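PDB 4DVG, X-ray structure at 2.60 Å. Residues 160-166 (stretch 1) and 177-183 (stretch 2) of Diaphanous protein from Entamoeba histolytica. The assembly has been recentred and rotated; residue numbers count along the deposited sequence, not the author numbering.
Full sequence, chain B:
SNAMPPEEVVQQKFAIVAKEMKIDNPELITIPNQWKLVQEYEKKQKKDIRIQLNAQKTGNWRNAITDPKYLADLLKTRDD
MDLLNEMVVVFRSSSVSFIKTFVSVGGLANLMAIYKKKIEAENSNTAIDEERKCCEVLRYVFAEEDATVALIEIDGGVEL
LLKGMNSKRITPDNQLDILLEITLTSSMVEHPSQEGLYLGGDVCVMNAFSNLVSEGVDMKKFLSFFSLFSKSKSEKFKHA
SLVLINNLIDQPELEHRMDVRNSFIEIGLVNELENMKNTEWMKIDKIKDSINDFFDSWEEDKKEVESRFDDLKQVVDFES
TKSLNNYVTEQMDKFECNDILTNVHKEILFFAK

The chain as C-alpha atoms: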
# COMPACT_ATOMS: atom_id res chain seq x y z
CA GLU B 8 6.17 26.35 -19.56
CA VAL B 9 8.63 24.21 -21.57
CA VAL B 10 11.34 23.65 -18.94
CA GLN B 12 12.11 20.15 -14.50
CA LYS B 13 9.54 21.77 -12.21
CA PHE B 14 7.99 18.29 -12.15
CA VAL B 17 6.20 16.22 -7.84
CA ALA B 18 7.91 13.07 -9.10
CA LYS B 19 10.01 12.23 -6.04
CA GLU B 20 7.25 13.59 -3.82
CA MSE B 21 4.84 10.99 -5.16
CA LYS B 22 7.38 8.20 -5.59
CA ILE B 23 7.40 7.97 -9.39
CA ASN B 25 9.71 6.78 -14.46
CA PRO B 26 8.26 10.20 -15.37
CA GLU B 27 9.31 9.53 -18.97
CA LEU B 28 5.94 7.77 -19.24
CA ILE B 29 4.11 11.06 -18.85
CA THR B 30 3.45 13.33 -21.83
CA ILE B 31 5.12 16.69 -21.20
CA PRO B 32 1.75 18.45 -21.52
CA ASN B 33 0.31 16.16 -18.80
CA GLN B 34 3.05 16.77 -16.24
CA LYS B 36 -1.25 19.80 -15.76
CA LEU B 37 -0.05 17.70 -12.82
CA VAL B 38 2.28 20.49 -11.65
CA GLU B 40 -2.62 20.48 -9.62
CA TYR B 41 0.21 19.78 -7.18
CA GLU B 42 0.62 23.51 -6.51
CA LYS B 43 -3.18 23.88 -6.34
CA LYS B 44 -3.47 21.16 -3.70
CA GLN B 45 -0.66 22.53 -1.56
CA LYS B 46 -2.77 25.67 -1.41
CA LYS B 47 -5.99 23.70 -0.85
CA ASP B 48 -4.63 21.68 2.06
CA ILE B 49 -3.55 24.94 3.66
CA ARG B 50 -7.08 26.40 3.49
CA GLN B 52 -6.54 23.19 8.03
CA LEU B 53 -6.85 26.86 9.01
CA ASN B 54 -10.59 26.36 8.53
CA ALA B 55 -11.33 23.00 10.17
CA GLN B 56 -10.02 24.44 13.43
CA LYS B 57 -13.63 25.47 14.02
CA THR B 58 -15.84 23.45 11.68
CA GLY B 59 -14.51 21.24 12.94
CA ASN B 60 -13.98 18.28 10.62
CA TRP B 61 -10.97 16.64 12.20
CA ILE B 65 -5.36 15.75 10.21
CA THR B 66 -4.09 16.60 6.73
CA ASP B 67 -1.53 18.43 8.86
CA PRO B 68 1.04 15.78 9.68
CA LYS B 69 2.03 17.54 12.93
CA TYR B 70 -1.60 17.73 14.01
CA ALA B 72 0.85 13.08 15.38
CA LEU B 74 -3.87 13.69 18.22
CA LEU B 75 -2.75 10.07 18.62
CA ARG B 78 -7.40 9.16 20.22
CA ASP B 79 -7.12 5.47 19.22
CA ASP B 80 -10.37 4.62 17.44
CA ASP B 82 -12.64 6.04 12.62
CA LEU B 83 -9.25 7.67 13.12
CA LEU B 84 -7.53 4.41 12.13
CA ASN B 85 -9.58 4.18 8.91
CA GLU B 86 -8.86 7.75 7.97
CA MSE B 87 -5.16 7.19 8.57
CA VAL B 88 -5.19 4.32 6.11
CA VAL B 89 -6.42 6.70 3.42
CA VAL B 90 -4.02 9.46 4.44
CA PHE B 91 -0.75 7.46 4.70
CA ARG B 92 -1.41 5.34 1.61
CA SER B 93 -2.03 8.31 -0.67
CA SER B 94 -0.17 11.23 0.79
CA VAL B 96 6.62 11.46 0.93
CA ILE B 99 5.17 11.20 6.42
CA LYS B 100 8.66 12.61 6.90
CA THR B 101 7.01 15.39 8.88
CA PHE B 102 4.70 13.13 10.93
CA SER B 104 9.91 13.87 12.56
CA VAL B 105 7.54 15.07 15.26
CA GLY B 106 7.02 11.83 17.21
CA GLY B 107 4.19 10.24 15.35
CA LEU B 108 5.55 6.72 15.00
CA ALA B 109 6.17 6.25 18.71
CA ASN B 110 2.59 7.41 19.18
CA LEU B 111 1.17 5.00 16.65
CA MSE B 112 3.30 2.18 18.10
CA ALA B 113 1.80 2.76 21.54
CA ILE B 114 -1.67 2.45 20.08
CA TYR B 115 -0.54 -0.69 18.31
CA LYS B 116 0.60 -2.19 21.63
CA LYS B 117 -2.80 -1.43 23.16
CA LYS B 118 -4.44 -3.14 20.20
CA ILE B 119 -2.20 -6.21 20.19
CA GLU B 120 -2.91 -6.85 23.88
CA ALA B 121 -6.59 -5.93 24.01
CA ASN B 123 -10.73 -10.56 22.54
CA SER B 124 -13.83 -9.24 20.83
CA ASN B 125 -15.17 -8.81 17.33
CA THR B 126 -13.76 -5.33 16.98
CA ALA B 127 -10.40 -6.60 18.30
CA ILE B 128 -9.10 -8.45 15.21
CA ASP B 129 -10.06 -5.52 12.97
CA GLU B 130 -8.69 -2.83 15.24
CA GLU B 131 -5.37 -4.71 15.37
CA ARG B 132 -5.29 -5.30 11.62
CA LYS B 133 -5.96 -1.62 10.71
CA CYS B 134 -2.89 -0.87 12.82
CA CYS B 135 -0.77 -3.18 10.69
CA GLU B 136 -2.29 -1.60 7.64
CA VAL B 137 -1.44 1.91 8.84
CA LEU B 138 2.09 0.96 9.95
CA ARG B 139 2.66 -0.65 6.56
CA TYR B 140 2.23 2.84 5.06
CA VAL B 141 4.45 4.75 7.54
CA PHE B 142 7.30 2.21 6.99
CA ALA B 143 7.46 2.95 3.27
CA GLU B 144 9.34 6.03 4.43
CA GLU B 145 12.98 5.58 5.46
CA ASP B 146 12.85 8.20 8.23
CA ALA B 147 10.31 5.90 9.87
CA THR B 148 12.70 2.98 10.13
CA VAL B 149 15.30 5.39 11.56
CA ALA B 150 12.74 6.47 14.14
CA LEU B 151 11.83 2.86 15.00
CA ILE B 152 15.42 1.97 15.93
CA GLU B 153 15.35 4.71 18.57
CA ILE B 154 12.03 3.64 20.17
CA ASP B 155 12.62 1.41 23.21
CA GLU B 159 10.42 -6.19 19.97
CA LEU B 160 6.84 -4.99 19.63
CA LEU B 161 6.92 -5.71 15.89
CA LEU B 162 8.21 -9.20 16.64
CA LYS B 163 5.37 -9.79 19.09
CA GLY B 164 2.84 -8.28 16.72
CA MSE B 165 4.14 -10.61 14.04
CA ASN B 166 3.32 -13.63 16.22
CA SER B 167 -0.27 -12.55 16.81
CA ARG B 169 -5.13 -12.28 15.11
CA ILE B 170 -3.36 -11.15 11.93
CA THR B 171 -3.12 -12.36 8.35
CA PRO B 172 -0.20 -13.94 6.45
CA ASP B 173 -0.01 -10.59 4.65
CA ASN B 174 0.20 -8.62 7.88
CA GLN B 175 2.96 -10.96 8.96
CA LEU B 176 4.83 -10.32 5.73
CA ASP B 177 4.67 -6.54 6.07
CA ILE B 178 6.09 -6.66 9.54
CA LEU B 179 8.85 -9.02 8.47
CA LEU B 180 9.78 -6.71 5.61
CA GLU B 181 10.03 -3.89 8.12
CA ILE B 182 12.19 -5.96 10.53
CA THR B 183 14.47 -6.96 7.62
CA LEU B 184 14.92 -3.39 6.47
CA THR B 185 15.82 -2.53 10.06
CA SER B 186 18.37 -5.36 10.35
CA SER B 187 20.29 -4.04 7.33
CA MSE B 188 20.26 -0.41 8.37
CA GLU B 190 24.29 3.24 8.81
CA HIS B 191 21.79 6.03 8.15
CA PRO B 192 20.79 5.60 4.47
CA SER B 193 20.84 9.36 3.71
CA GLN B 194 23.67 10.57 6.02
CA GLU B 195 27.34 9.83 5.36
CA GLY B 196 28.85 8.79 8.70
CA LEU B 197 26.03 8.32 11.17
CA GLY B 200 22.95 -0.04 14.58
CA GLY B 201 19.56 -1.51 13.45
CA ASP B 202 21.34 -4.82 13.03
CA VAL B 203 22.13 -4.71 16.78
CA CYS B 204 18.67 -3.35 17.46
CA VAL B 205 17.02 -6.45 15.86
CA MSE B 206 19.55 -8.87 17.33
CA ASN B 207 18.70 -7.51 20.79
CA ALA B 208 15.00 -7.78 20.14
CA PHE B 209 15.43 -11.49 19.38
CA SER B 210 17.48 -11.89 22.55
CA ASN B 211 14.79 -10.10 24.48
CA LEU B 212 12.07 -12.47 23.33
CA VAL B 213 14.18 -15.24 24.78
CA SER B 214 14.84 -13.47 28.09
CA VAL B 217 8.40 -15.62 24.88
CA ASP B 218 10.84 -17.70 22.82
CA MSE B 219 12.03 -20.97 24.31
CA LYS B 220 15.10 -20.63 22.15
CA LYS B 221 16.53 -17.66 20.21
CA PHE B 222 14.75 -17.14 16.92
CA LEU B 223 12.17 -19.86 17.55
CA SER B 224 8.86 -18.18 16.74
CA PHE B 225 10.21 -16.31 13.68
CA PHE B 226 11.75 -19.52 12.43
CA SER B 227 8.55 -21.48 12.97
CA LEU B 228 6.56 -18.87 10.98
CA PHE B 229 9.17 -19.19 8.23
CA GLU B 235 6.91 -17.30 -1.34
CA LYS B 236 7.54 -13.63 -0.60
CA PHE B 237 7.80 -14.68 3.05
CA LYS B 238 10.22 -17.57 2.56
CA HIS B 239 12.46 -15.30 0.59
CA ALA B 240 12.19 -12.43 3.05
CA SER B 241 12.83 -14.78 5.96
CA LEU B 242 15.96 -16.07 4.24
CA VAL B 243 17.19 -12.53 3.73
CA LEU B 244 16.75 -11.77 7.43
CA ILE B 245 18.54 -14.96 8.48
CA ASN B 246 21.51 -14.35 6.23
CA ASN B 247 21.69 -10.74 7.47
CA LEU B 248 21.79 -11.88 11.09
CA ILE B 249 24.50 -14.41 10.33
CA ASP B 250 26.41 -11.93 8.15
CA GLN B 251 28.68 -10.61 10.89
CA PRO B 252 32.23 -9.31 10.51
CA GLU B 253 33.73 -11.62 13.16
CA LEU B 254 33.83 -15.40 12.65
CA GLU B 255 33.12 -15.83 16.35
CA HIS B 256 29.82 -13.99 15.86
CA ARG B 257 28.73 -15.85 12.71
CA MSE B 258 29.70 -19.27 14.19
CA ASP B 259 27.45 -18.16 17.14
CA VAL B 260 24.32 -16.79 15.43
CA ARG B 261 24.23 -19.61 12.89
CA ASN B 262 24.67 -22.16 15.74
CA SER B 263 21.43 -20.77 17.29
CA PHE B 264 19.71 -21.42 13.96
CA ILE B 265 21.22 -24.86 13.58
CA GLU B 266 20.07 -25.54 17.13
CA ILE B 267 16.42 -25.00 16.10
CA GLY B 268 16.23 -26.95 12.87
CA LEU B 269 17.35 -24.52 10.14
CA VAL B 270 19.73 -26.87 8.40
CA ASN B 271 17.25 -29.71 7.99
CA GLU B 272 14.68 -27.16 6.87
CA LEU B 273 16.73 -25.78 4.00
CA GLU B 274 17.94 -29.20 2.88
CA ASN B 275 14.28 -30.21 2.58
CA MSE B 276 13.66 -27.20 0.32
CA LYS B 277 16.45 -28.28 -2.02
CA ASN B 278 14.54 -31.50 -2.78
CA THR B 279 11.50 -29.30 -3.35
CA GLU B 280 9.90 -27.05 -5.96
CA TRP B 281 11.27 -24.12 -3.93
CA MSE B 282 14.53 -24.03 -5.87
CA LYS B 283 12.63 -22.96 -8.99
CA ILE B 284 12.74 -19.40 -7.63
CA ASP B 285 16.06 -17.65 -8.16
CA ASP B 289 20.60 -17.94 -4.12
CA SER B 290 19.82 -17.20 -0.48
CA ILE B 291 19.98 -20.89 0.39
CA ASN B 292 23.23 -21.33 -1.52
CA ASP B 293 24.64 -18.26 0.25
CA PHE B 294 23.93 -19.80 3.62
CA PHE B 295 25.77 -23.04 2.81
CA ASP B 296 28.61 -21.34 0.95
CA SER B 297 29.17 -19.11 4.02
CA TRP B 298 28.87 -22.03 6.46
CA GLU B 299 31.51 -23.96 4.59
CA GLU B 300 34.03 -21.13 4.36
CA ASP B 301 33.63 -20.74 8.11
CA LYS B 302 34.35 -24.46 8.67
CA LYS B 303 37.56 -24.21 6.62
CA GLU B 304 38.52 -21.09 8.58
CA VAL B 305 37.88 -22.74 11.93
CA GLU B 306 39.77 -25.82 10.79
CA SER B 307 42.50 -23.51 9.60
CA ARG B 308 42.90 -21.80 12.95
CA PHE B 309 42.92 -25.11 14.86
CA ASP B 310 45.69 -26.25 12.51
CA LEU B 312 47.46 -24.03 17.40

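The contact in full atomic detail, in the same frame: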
# COMPACT_ATOMS: atom_id res chain seq x y z
N LEU B 160 8.27 -5.08 19.81
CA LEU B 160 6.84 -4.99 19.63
C LEU B 160 6.43 -5.51 18.24
O LEU B 160 5.46 -6.23 18.10
CB LEU B 160 6.36 -3.56 19.83
CG LEU B 160 4.85 -3.41 19.64
CD1 LEU B 160 4.13 -4.00 20.85
CD2 LEU B 160 4.51 -1.94 19.46
N LEU B 161 7.20 -5.17 17.21
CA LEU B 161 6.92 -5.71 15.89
C LEU B 161 7.02 -7.23 15.89
O LEU B 161 6.21 -7.90 15.25
CB LEU B 161 7.83 -5.12 14.81
CG LEU B 161 7.65 -3.62 14.54
CD1 LEU B 161 8.53 -3.14 13.38
CD2 LEU B 161 6.19 -3.34 14.30
N LEU B 162 8.01 -7.77 16.59
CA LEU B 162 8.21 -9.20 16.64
C LEU B 162 7.02 -9.87 17.32
O LEU B 162 6.59 -10.96 16.90
CB LEU B 162 9.48 -9.54 17.40
CG LEU B 162 10.76 -9.37 16.58
CD1 LEU B 162 11.98 -9.51 17.47
CD2 LEU B 162 10.79 -10.38 15.46
N LYS B 163 6.49 -9.23 18.35
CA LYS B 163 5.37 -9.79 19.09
C LYS B 163 4.12 -9.70 18.22
O LYS B 163 3.38 -10.67 18.06
CB LYS B 163 5.16 -9.04 20.41
CG LYS B 163 3.79 -9.27 21.07
CD LYS B 163 3.54 -10.74 21.43
NZ LYS B 163 2.08 -12.32 22.70
N GLY B 164 3.92 -8.52 17.64
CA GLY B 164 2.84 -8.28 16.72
C GLY B 164 2.83 -9.26 15.58
O GLY B 164 1.75 -9.66 15.11
N MSE B 165 4.01 -9.64 15.12
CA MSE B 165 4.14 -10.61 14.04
C MSE B 165 3.70 -12.00 14.44
O MSE B 165 3.33 -12.80 13.58
CB MSE B 165 5.56 -10.65 13.49
CG MSE B 165 5.74 -11.65 12.36
SE MSE B 165 7.43 -11.52 11.42
N ASN B 166 3.72 -12.30 15.74
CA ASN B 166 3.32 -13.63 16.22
C ASN B 166 1.87 -13.70 16.66
O ASN B 166 1.42 -14.75 17.10
CB ASN B 166 4.18 -14.10 17.39
CG ASN B 166 5.57 -14.46 16.98
ND2 ASN B 166 6.51 -14.22 17.87
N ASP B 177 4.35 -7.96 6.09
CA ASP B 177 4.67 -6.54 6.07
C ASP B 177 5.56 -6.20 7.24
O ASP B 177 6.49 -5.39 7.14
CB ASP B 177 3.41 -5.68 6.10
CG ASP B 177 2.66 -5.72 4.78
OD1 ASP B 177 3.36 -5.71 3.73
OD2 ASP B 177 1.39 -5.76 4.79
N ILE B 178 5.30 -6.87 8.35
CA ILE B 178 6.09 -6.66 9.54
C ILE B 178 7.50 -7.22 9.32
O ILE B 178 8.51 -6.58 9.66
CB ILE B 178 5.41 -7.26 10.77
CG1 ILE B 178 4.12 -6.47 11.05
CG2 ILE B 178 6.31 -7.20 11.95
CD1 ILE B 178 3.25 -7.10 12.10
N LEU B 179 7.56 -8.40 8.70
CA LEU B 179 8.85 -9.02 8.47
C LEU B 179 9.71 -8.12 7.59
O LEU B 179 10.88 -7.88 7.88
CB LEU B 179 8.68 -10.39 7.82
CG LEU B 179 9.98 -11.13 7.49
CD1 LEU B 179 10.50 -11.91 8.69
CD2 LEU B 179 9.78 -12.05 6.31
N LEU B 180 9.10 -7.60 6.52
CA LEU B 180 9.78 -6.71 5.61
C LEU B 180 10.32 -5.48 6.34
O LEU B 180 11.42 -4.99 6.02
CB LEU B 180 8.86 -6.28 4.49
CG LEU B 180 8.54 -7.32 3.42
CD1 LEU B 180 7.55 -6.71 2.42
CD2 LEU B 180 9.81 -7.82 2.70
N GLU B 181 9.56 -5.01 7.32
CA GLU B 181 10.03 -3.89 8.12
C GLU B 181 11.19 -4.29 9.07
O GLU B 181 12.19 -3.58 9.14
CB GLU B 181 8.87 -3.18 8.83
CG GLU B 181 9.30 -1.99 9.70
CD GLU B 181 10.24 -1.02 9.01
OE1 GLU B 181 10.24 -0.95 7.77
OE2 GLU B 181 10.99 -0.32 9.70
N ILE B 182 11.07 -5.42 9.76
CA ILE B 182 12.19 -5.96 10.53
C ILE B 182 13.45 -6.12 9.66
O ILE B 182 14.55 -5.82 10.10
CB ILE B 182 11.87 -7.35 11.11
CG1 ILE B 182 10.49 -7.39 11.78
CG2 ILE B 182 12.97 -7.82 12.00
CD1 ILE B 182 10.42 -6.81 13.11
N THR B 183 13.30 -6.61 8.43
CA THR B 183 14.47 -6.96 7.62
C THR B 183 15.19 -5.70 7.20
O THR B 183 16.41 -5.62 7.27
CB THR B 183 14.12 -7.76 6.35
OG1 THR B 183 13.21 -7.00 5.55
CG2 THR B 183 13.47 -9.04 6.72

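This contact is a small, apolar packing of two nearly antiparallel helices from the same chain, held together by apolar side chains with no hydrogen bond between the atoms modelled on the two sides. The helix axes run at 155° to one another and come within 9.7 Å, a separation that leaves room for one interlocking layer of side chains, and together the two stretches bury 347 Å².

I178 lies at the centre. Its CA-to-CB bond points toward the first helix, and its beta-branched side chain offers methyl groups at two levels. CG2 of I178 packs 3.8 Å from CB of L161 and 3.9 Å from CB of M165, so a single methyl group touches two residues one helical turn apart. The same CG2 lies 3.4 Å from the backbone O of L161. That oxygen is not left without a partner, because it accepts the helical hydrogen bond from N of M165 at 2.8 Å; the methyl simply rests against a carbonyl already satisfied within its own helix. The other branch of I178 reaches G164, with CD1 4.1 Å from the glycine C; an ideal CB on G164 would be crowded by O of L160, at 3.2 Å, rather than by the isoleucine.

L161 is the main counterpart on the first helix. Its CB is 3.5 Å from CD1 of I182, which stands one turn beyond I178 on the same face of its helix, so the leucine meets both isoleucines. Its CD1 also lies 3.9 Å from CG of E181. This suits a buried glutamate: its CG packs against leucine, while OE2 is hydrogen-bonded elsewhere in the structure.

L162 and the far end of M165 extend the apolar surface. The CA-to-CB bond of L162 points away from the second helix, yet the end of its side chain comes nearer, bringing CD2 to 4.3 Å from CD1 of I182, a looser contact. The CA-to-CB bond of M165, a selenomethionine, points toward the second helix, and its long unbranched chain, with chi1 and chi2 both t, carries SE to 4.0 Å from CB of L179; CE is not modelled, so the contacts of the tip are unknown. The CA-to-CB bond of L179 is directed sideways.

The helical periodicity explains the pattern: I178 and I182, spaced by four, share one face, as do L161 and M165, whereas L160, K163, D177 and L180 make no contact across the pair.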